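Local atomic coordinates of lipopolysaccharide heptosyltransferase 2 (Escherichia coli, PDB entry 1PSW), a protein that transfers the second heptose from ADP-L-glycero-beta-D-manno-heptose onto the heptosyl-Kdo2-lipid A module as the lipopolysaccharide core is built. Residues W128-E133 against F294-S299; P282-Y287 against R303-I308. All blocks are in the same frame, centred on the assembly; numbering follows the deposited sequence.

Interaction 1 (W128-E133 against F294-S299)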
ATOM      1  N   TRP A 128      -0.519 -20.521   3.731  1.00 21.18           N
ATOM      2  CA  TRP A 128      -0.179 -19.235   3.103  1.00 21.80           C
ATOM      3  C   TRP A 128      -0.420 -18.125   4.123  1.00 20.65           C
ATOM      4  O   TRP A 128      -1.424 -17.422   4.055  1.00 21.22           O
ATOM      5  CB  TRP A 128      -1.060 -18.989   1.877  1.00 22.64           C
ATOM      6  CG  TRP A 128      -1.106 -20.153   0.947  1.00 23.21           C
ATOM      7  CD1 TRP A 128      -1.975 -21.207   0.992  1.00 23.54           C
ATOM      8  CD2 TRP A 128      -0.206 -20.422  -0.130  1.00 23.28           C
ATOM      9  NE1 TRP A 128      -1.670 -22.117   0.012  1.00 22.85           N
ATOM     10  CE2 TRP A 128      -0.585 -21.663  -0.690  1.00 23.93           C
ATOM     11  CE3 TRP A 128       0.891 -19.741  -0.672  1.00 23.47           C
ATOM     12  CZ2 TRP A 128       0.093 -22.234  -1.773  1.00 22.95           C
ATOM     13  CZ3 TRP A 128       1.565 -20.310  -1.747  1.00 23.44           C
ATOM     14  CH2 TRP A 128       1.163 -21.545  -2.283  1.00 25.05           C
ATOM     15  N   PRO A 129       0.514 -17.945   5.072  1.00 20.75           N
ATOM     16  CA  PRO A 129       0.417 -16.928   6.127  1.00 20.83           C
ATOM     17  C   PRO A 129       0.498 -15.467   5.689  1.00 20.17           C
ATOM     18  O   PRO A 129      -0.062 -14.592   6.353  1.00 20.33           O
ATOM     19  CB  PRO A 129       1.552 -17.309   7.069  1.00 21.52           C
ATOM     20  CG  PRO A 129       2.582 -17.847   6.132  1.00 23.13           C
ATOM     21  CD  PRO A 129       1.771 -18.708   5.193  1.00 20.51           C
ATOM     22  N   LEU A 130       1.177 -15.195   4.580  1.00 18.91           N
ATOM     23  CA  LEU A 130       1.317 -13.818   4.109  1.00 18.99           C
ATOM     24  C   LEU A 130       0.435 -13.508   2.909  1.00 17.23           C
ATOM     25  O   LEU A 130       0.295 -14.328   2.013  1.00 16.59           O
ATOM     26  CB  LEU A 130       2.782 -13.539   3.747  1.00 18.46           C
ATOM     27  CG  LEU A 130       3.804 -13.752   4.873  1.00 19.70           C
ATOM     28  CD1 LEU A 130       5.196 -13.353   4.394  1.00 18.27           C
ATOM     29  CD2 LEU A 130       3.401 -12.926   6.080  1.00 21.15           C
HETATM   30  N   MSE A 131      -0.163 -12.321   2.899  1.00 18.64           N
HETATM   31  CA  MSE A 131      -1.002 -11.921   1.786  1.00 20.14           C
HETATM   32  C   MSE A 131      -0.201 -11.905   0.494  1.00 19.07           C
HETATM   33  O   MSE A 131      -0.719 -12.284  -0.550  1.00 17.92           O
HETATM   34  CB  MSE A 131      -1.603 -10.529   2.010  1.00 24.57           C
HETATM   35  CG  MSE A 131      -2.009  -9.833   0.706  1.00 33.11           C
HETATM   36 SE   MSE A 131      -2.984  -8.165   0.943  1.00 48.09          SE
HETATM   37  CE  MSE A 131      -4.769  -8.759   0.514  1.00 41.85           C
ATOM     38  N   VAL A 132       1.058 -11.472   0.557  1.00 18.15           N
ATOM     39  CA  VAL A 132       1.893 -11.413  -0.646  1.00 18.11           C
ATOM     40  C   VAL A 132       2.077 -12.796  -1.261  1.00 18.39           C
ATOM     41  O   VAL A 132       2.118 -12.941  -2.489  1.00 17.61           O
ATOM     42  CB  VAL A 132       3.300 -10.813  -0.364  1.00 20.35           C
ATOM     43  CG1 VAL A 132       4.128 -11.749   0.525  1.00 19.60           C
ATOM     44  CG2 VAL A 132       4.021 -10.567  -1.680  1.00 19.42           C
ATOM     45  N   GLU A 133       2.191 -13.812  -0.412  1.00 15.90           N
ATOM     46  CA  GLU A 133       2.344 -15.173  -0.899  1.00 18.19           C
ATOM     47  C   GLU A 133       1.047 -15.613  -1.582  1.00 17.56           C
ATOM     48  O   GLU A 133       1.083 -16.284  -2.610  1.00 18.93           O
ATOM     49  CB  GLU A 133       2.691 -16.118   0.257  1.00 16.74           C
ATOM     50  CG  GLU A 133       3.983 -15.733   0.970  1.00 19.33           C
ATOM     51  CD  GLU A 133       4.214 -16.528   2.243  1.00 23.59           C
ATOM     52  OE1 GLU A 133       3.219 -16.856   2.927  1.00 23.84           O
ATOM     53  OE2 GLU A 133       5.388 -16.804   2.573  1.00 23.41           O
ATOM     54  N   PHE A 294       0.199 -10.888   8.948  1.00 19.13           N
ATOM     55  CA  PHE A 294      -0.413 -11.098   7.633  1.00 18.79           C
ATOM     56  C   PHE A 294       0.101 -10.174   6.536  1.00 16.26           C
ATOM     57  O   PHE A 294       0.401 -10.619   5.431  1.00 15.66           O
ATOM     58  CB  PHE A 294      -1.942 -10.955   7.765  1.00 18.92           C
ATOM     59  CG  PHE A 294      -2.709 -11.259   6.500  1.00 18.88           C
ATOM     60  CD1 PHE A 294      -2.422 -12.394   5.750  1.00 21.84           C
ATOM     61  CD2 PHE A 294      -3.737 -10.424   6.076  1.00 21.19           C
ATOM     62  CE1 PHE A 294      -3.145 -12.699   4.597  1.00 20.63           C
ATOM     63  CE2 PHE A 294      -4.473 -10.719   4.921  1.00 20.98           C
ATOM     64  CZ  PHE A 294      -4.170 -11.860   4.182  1.00 22.31           C
ATOM     65  N   THR A 295       0.200  -8.890   6.852  1.00 15.65           N
ATOM     66  CA  THR A 295       0.663  -7.897   5.900  1.00 16.56           C
ATOM     67  C   THR A 295       1.791  -7.057   6.478  1.00 15.21           C
ATOM     68  O   THR A 295       1.637  -5.857   6.701  1.00 14.85           O
ATOM     69  CB  THR A 295      -0.483  -6.965   5.489  1.00 16.66           C
ATOM     70  OG1 THR A 295      -1.153  -6.503   6.665  1.00 18.31           O
ATOM     71  CG2 THR A 295      -1.484  -7.704   4.605  1.00 17.79           C
ATOM     72  N   PRO A 296       2.944  -7.681   6.738  1.00 15.22           N
ATOM     73  CA  PRO A 296       4.076  -6.939   7.291  1.00 15.78           C
ATOM     74  C   PRO A 296       4.713  -6.020   6.256  1.00 16.33           C
ATOM     75  O   PRO A 296       4.555  -6.216   5.054  1.00 17.22           O
ATOM     76  CB  PRO A 296       5.027  -8.048   7.734  1.00 16.25           C
ATOM     77  CG  PRO A 296       4.793  -9.104   6.696  1.00 17.18           C
ATOM     78  CD  PRO A 296       3.282  -9.105   6.558  1.00 15.51           C
ATOM     79  N   PRO A 297       5.423  -4.980   6.715  1.00 16.03           N
ATOM     80  CA  PRO A 297       6.064  -4.078   5.753  1.00 15.83           C
ATOM     81  C   PRO A 297       7.211  -4.854   5.112  1.00 15.21           C
ATOM     82  O   PRO A 297       8.121  -5.309   5.806  1.00 16.94           O
ATOM     83  CB  PRO A 297       6.532  -2.908   6.626  1.00 13.75           C
ATOM     84  CG  PRO A 297       6.710  -3.523   7.984  1.00 14.53           C
ATOM     85  CD  PRO A 297       5.543  -4.470   8.092  1.00 14.39           C
ATOM     86  N   LEU A 298       7.150  -5.028   3.793  1.00 15.72           N
ATOM     87  CA  LEU A 298       8.165  -5.795   3.075  1.00 14.81           C
ATOM     88  C   LEU A 298       9.328  -4.916   2.636  1.00 15.26           C
ATOM     89  O   LEU A 298       9.364  -4.426   1.512  1.00 15.76           O
ATOM     90  CB  LEU A 298       7.534  -6.483   1.859  1.00 14.56           C
ATOM     91  CG  LEU A 298       6.322  -7.387   2.122  1.00 15.82           C
ATOM     92  CD1 LEU A 298       5.738  -7.863   0.796  1.00 17.85           C
ATOM     93  CD2 LEU A 298       6.734  -8.569   2.977  1.00 15.47           C
ATOM     94  N   SER A 299      10.279  -4.727   3.544  1.00 15.85           N
ATOM     95  CA  SER A 299      11.454  -3.905   3.301  1.00 15.23           C
ATOM     96  C   SER A 299      12.475  -4.189   4.384  1.00 15.80           C
ATOM     97  O   SER A 299      12.119  -4.366   5.549  1.00 14.85           O
ATOM     98  CB  SER A 299      11.078  -2.420   3.342  1.00 14.30           C
ATOM     99  OG  SER A 299      12.224  -1.589   3.189  1.00 16.96           O
TER
HETATM  100  O   HOH W   1       2.002 -10.033   2.993  1.00 17.72           O

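Interaction 2 (P282-Y287 against R303-I308)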
ATOM      1  N   PRO A 282      13.527   4.323   4.824  1.00 19.21           N
ATOM      2  CA  PRO A 282      13.597   3.879   6.220  1.00 19.12           C
ATOM      3  C   PRO A 282      12.222   4.167   6.802  1.00 18.41           C
ATOM      4  O   PRO A 282      11.644   5.222   6.542  1.00 18.74           O
ATOM      5  CB  PRO A 282      14.671   4.775   6.815  1.00 20.06           C
ATOM      6  CG  PRO A 282      15.594   4.995   5.649  1.00 19.65           C
ATOM      7  CD  PRO A 282      14.629   5.248   4.505  1.00 19.48           C
ATOM      8  N   LEU A 283      11.698   3.235   7.580  1.00 18.35           N
ATOM      9  CA  LEU A 283      10.373   3.415   8.137  1.00 19.50           C
ATOM     10  C   LEU A 283      10.191   2.751   9.488  1.00 18.00           C
ATOM     11  O   LEU A 283      10.769   1.707   9.771  1.00 16.55           O
ATOM     12  CB  LEU A 283       9.336   2.889   7.134  1.00 23.19           C
ATOM     13  CG  LEU A 283       7.905   2.589   7.572  1.00 27.35           C
ATOM     14  CD1 LEU A 283       6.894   3.184   6.598  1.00 29.81           C
ATOM     15  CD2 LEU A 283       7.744   1.082   7.658  1.00 28.24           C
ATOM     16  N   VAL A 284       9.396   3.391  10.332  1.00 15.98           N
ATOM     17  CA  VAL A 284       9.098   2.864  11.656  1.00 15.71           C
ATOM     18  C   VAL A 284       7.585   2.661  11.646  1.00 14.85           C
ATOM     19  O   VAL A 284       6.829   3.620  11.484  1.00 16.01           O
ATOM     20  CB  VAL A 284       9.478   3.867  12.771  1.00 15.69           C
ATOM     21  CG1 VAL A 284       9.092   3.299  14.134  1.00 15.25           C
ATOM     22  CG2 VAL A 284      10.967   4.152  12.731  1.00 18.58           C
ATOM     23  N   ALA A 285       7.158   1.412  11.805  1.00 14.18           N
ATOM     24  CA  ALA A 285       5.748   1.052  11.799  1.00 14.34           C
ATOM     25  C   ALA A 285       5.261   0.738  13.213  1.00 16.00           C
ATOM     26  O   ALA A 285       5.775  -0.157  13.879  1.00 15.89           O
ATOM     27  CB  ALA A 285       5.531  -0.141  10.880  1.00 13.68           C
ATOM     28  N   LEU A 286       4.262   1.495  13.658  1.00 15.83           N
ATOM     29  CA  LEU A 286       3.706   1.353  14.998  1.00 15.44           C
ATOM     30  C   LEU A 286       2.460   0.481  15.064  1.00 15.92           C
ATOM     31  O   LEU A 286       1.433   0.790  14.448  1.00 16.91           O
ATOM     32  CB  LEU A 286       3.401   2.740  15.557  1.00 14.37           C
ATOM     33  CG  LEU A 286       4.545   3.741  15.356  1.00 15.17           C
ATOM     34  CD1 LEU A 286       4.156   5.079  15.975  1.00 15.63           C
ATOM     35  CD2 LEU A 286       5.839   3.214  15.997  1.00 13.46           C
ATOM     36  N   TYR A 287       2.552  -0.601  15.830  1.00 15.18           N
ATOM     37  CA  TYR A 287       1.442  -1.537  15.988  1.00 17.20           C
ATOM     38  C   TYR A 287       0.878  -1.574  17.400  1.00 18.48           C
ATOM     39  O   TYR A 287       1.601  -1.412  18.381  1.00 18.24           O
ATOM     40  CB  TYR A 287       1.883  -2.951  15.620  1.00 18.33           C
ATOM     41  CG  TYR A 287       2.068  -3.185  14.142  1.00 18.87           C
ATOM     42  CD1 TYR A 287       3.176  -2.674  13.461  1.00 18.96           C
ATOM     43  CD2 TYR A 287       1.136  -3.932  13.423  1.00 17.35           C
ATOM     44  CE1 TYR A 287       3.348  -2.907  12.097  1.00 19.09           C
ATOM     45  CE2 TYR A 287       1.299  -4.169  12.063  1.00 18.79           C
ATOM     46  CZ  TYR A 287       2.403  -3.659  11.407  1.00 18.48           C
ATOM     47  OH  TYR A 287       2.578  -3.913  10.063  1.00 19.15           O
ATOM     48  N   ARG A 303      11.258  -1.110  10.476  1.00 16.35           N
ATOM     49  CA  ARG A 303      11.346  -1.596  11.842  1.00 16.96           C
ATOM     50  C   ARG A 303       9.929  -1.503  12.390  1.00 17.19           C
ATOM     51  O   ARG A 303       9.209  -0.532  12.125  1.00 17.13           O
ATOM     52  CB  ARG A 303      12.295  -0.739  12.688  1.00 18.01           C
ATOM     53  CG  ARG A 303      13.762  -0.825  12.267  1.00 16.73           C
ATOM     54  CD  ARG A 303      14.290  -2.257  12.357  1.00 18.60           C
ATOM     55  NE  ARG A 303      15.722  -2.352  12.071  1.00 19.45           N
ATOM     56  CZ  ARG A 303      16.263  -2.290  10.856  1.00 19.51           C
ATOM     57  NH1 ARG A 303      15.494  -2.133   9.784  1.00 16.40           N
ATOM     58  NH2 ARG A 303      17.579  -2.390  10.713  1.00 18.18           N
ATOM     59  N   VAL A 304       9.530  -2.523  13.138  1.00 15.50           N
ATOM     60  CA  VAL A 304       8.201  -2.577  13.717  1.00 16.50           C
ATOM     61  C   VAL A 304       8.275  -2.455  15.224  1.00 16.09           C
ATOM     62  O   VAL A 304       9.108  -3.091  15.872  1.00 16.45           O
ATOM     63  CB  VAL A 304       7.490  -3.900  13.364  1.00 17.14           C
ATOM     64  CG1 VAL A 304       6.281  -4.096  14.271  1.00 19.55           C
ATOM     65  CG2 VAL A 304       7.043  -3.880  11.892  1.00 15.86           C
ATOM     66  N   ILE A 305       7.414  -1.617  15.781  1.00 16.10           N
ATOM     67  CA  ILE A 305       7.360  -1.440  17.224  1.00 16.65           C
ATOM     68  C   ILE A 305       5.976  -1.856  17.692  1.00 17.70           C
ATOM     69  O   ILE A 305       4.962  -1.354  17.200  1.00 15.76           O
ATOM     70  CB  ILE A 305       7.601   0.021  17.627  1.00 16.84           C
ATOM     71  CG1 ILE A 305       8.978   0.474  17.114  1.00 16.73           C
ATOM     72  CG2 ILE A 305       7.530   0.165  19.150  1.00 19.69           C
ATOM     73  CD1 ILE A 305       9.310   1.915  17.437  1.00 16.73           C
ATOM     74  N   ARG A 306       5.938  -2.800  18.627  1.00 19.84           N
ATOM     75  CA  ARG A 306       4.685  -3.290  19.198  1.00 21.12           C
ATOM     76  C   ARG A 306       5.004  -3.744  20.612  1.00 21.94           C
ATOM     77  O   ARG A 306       5.967  -4.481  20.832  1.00 20.48           O
ATOM     78  CB  ARG A 306       4.112  -4.465  18.398  1.00 21.46           C
ATOM     79  CG  ARG A 306       2.667  -4.777  18.783  1.00 21.26           C
ATOM     80  CD  ARG A 306       2.149  -6.066  18.165  1.00 22.23           C
ATOM     81  NE  ARG A 306       0.729  -6.267  18.459  1.00 21.98           N
ATOM     82  CZ  ARG A 306       0.095  -7.436  18.366  1.00 24.36           C
ATOM     83  NH1 ARG A 306       0.751  -8.528  17.991  1.00 22.61           N
ATOM     84  NH2 ARG A 306      -1.201  -7.516  18.646  1.00 22.94           N
ATOM     85  N   LEU A 307       4.202  -3.306  21.574  1.00 23.63           N
ATOM     86  CA  LEU A 307       4.447  -3.650  22.968  1.00 26.29           C
ATOM     87  C   LEU A 307       3.678  -4.870  23.459  1.00 27.86           C
ATOM     88  O   LEU A 307       4.033  -5.456  24.478  1.00 30.31           O
ATOM     89  CB  LEU A 307       4.121  -2.443  23.850  1.00 24.12           C
ATOM     90  CG  LEU A 307       4.875  -1.155  23.493  1.00 23.68           C
ATOM     91  CD1 LEU A 307       4.407  -0.028  24.393  1.00 24.97           C
ATOM     92  CD2 LEU A 307       6.376  -1.369  23.632  1.00 23.98           C
ATOM     93  N   ILE A 308       2.627  -5.252  22.743  1.00 29.22           N
ATOM     94  CA  ILE A 308       1.826  -6.406  23.144  1.00 30.73           C
ATOM     95  C   ILE A 308       1.909  -7.551  22.137  1.00 32.78           C
ATOM     96  O   ILE A 308       2.524  -7.418  21.077  1.00 30.98           O
ATOM     97  CB  ILE A 308       0.346  -6.011  23.338  1.00 30.33           C
ATOM     98  CG1 ILE A 308      -0.228  -5.463  22.029  1.00 29.11           C
ATOM     99  CG2 ILE A 308       0.231  -4.967  24.437  1.00 29.32           C
ATOM    100  CD1 ILE A 308      -1.721  -5.239  22.066  1.00 29.41           C
TER
HETATM  101  O   HOH W   2       2.010  -1.659  21.042  1.00 17.47           O

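Interaction 1 (W128-E133 against F294-S299)
M131 and F294 meet across the junction of the two Rossmann-like halves of a GT-B glycosyltransferase: the first turn of helix 131-137, which follows the N-terminal sheet, touches the loop joining two strands of the C-terminal sheet. The central bond is nearly straight, M131 N donating to F294 O over 3.1 Å with an N-H...O angle of 171°. The same carbonyl oxygen also accepts from water 1, which in turn accepts from V132 N, so two N-H groups of the opening turn lead to one oxygen. L130 holds the N-cap position, and its own N-H goes to E133 OE1 at 3.1 Å, half of a capping box; a leucine lacks the side-chain acceptor needed for the other half.

With CG anti to the backbone N (chi1 -175°), the F294 ring extends beside M131. M131 CB sits over one ring face, 3.9 Å from the centroid and offset toward the rim, nearest CZ, a CH-pi contact, while P129 O lies in the ring plane at the edge, 3.3 Å from CD1. An alanine in place of F294 would probably leave M131 CB without the aromatic face it rests on and open a gap beside P129. M131, present as selenomethionine, also brings CB to within 3.8 Å of T295 CG2.

Farther along the loop, P296 CD receives L130 CD2 at 3.9 Å, the two side chains crossing at about a right angle. V132 CB meets L298 CD1 at 4.0 Å, and both of these residues also rest on M16 of helix 11-27. The leucines, V132 and P296 suit this part of the seam because their side chains pack without needing polar partners. The partial positive charge of a helix start probably strengthens the pull on F294 O, so the interface joins a directional polar link to flanking apolar contacts.

Interaction 2 (P282-Y287 against R303-I308)
I305 meets V284 and L286 on one side of the pair formed by strands 283-287 and 302-306, neighbouring parallel strands at the margin of the C-terminal Rossmann-like sheet. Its CB lies 4.0 Å from L286 CD2. CG1, anti to the carbonyl carbon (chi1 -59°), approaches V284 CG1 at 4.1 Å. The tip, CD1, comes to 3.6 Å from V284 CG1 and also touches L286 CD2. A branched, wholly aliphatic chain fits here, since helix 332-347 covers this face through L339 and V335.

Four backbone bonds hold the strands in register. A285 uses both its polar groups, N donating to R303 O at 2.8 Å and O accepting from I305 N at 2.9 Å. R303 N to L283 O and Y287 N to I305 O extend the ladder, while V284 and L286 turn their backbone groups to strand 264-268.

On the other face Y287 CD1 lies 3.5 Å from V304 CG1, their side chains crossing obliquely. Y287 CB also meets R306 CG at 3.7 Å, so the arginine lends its methylene to the packing and sends its guanidinium to G288 O and G310 O. Backbone bonds within the sheet and apolar contacts on its two faces imply that the main chain sets the register while the side chains add packing.

Overall arrangement
The two contacts interlock along the chain: 128-133 comes first, then strand 283-287, the loop segment 294-299 and the segment 303-308, on strand 302-306. Interaction 2 belongs to the C-terminal sheet, whereas interaction 1 bridges that half to the N-terminal one, through the loop that joins the two strands of interaction 2. Their centres lie about 15 Å apart, yet they touch where P297 CD packs 3.6 Å from Y287 OH and P297 CG approaches V304 CG2. M273 of helix 271-278 touches P297, L283, A285 and Y287, tying loop to sheet. The loop that reaches the other domain thus rests on side chains of the two strands it joins, consistent with the two-domain GT-B architecture.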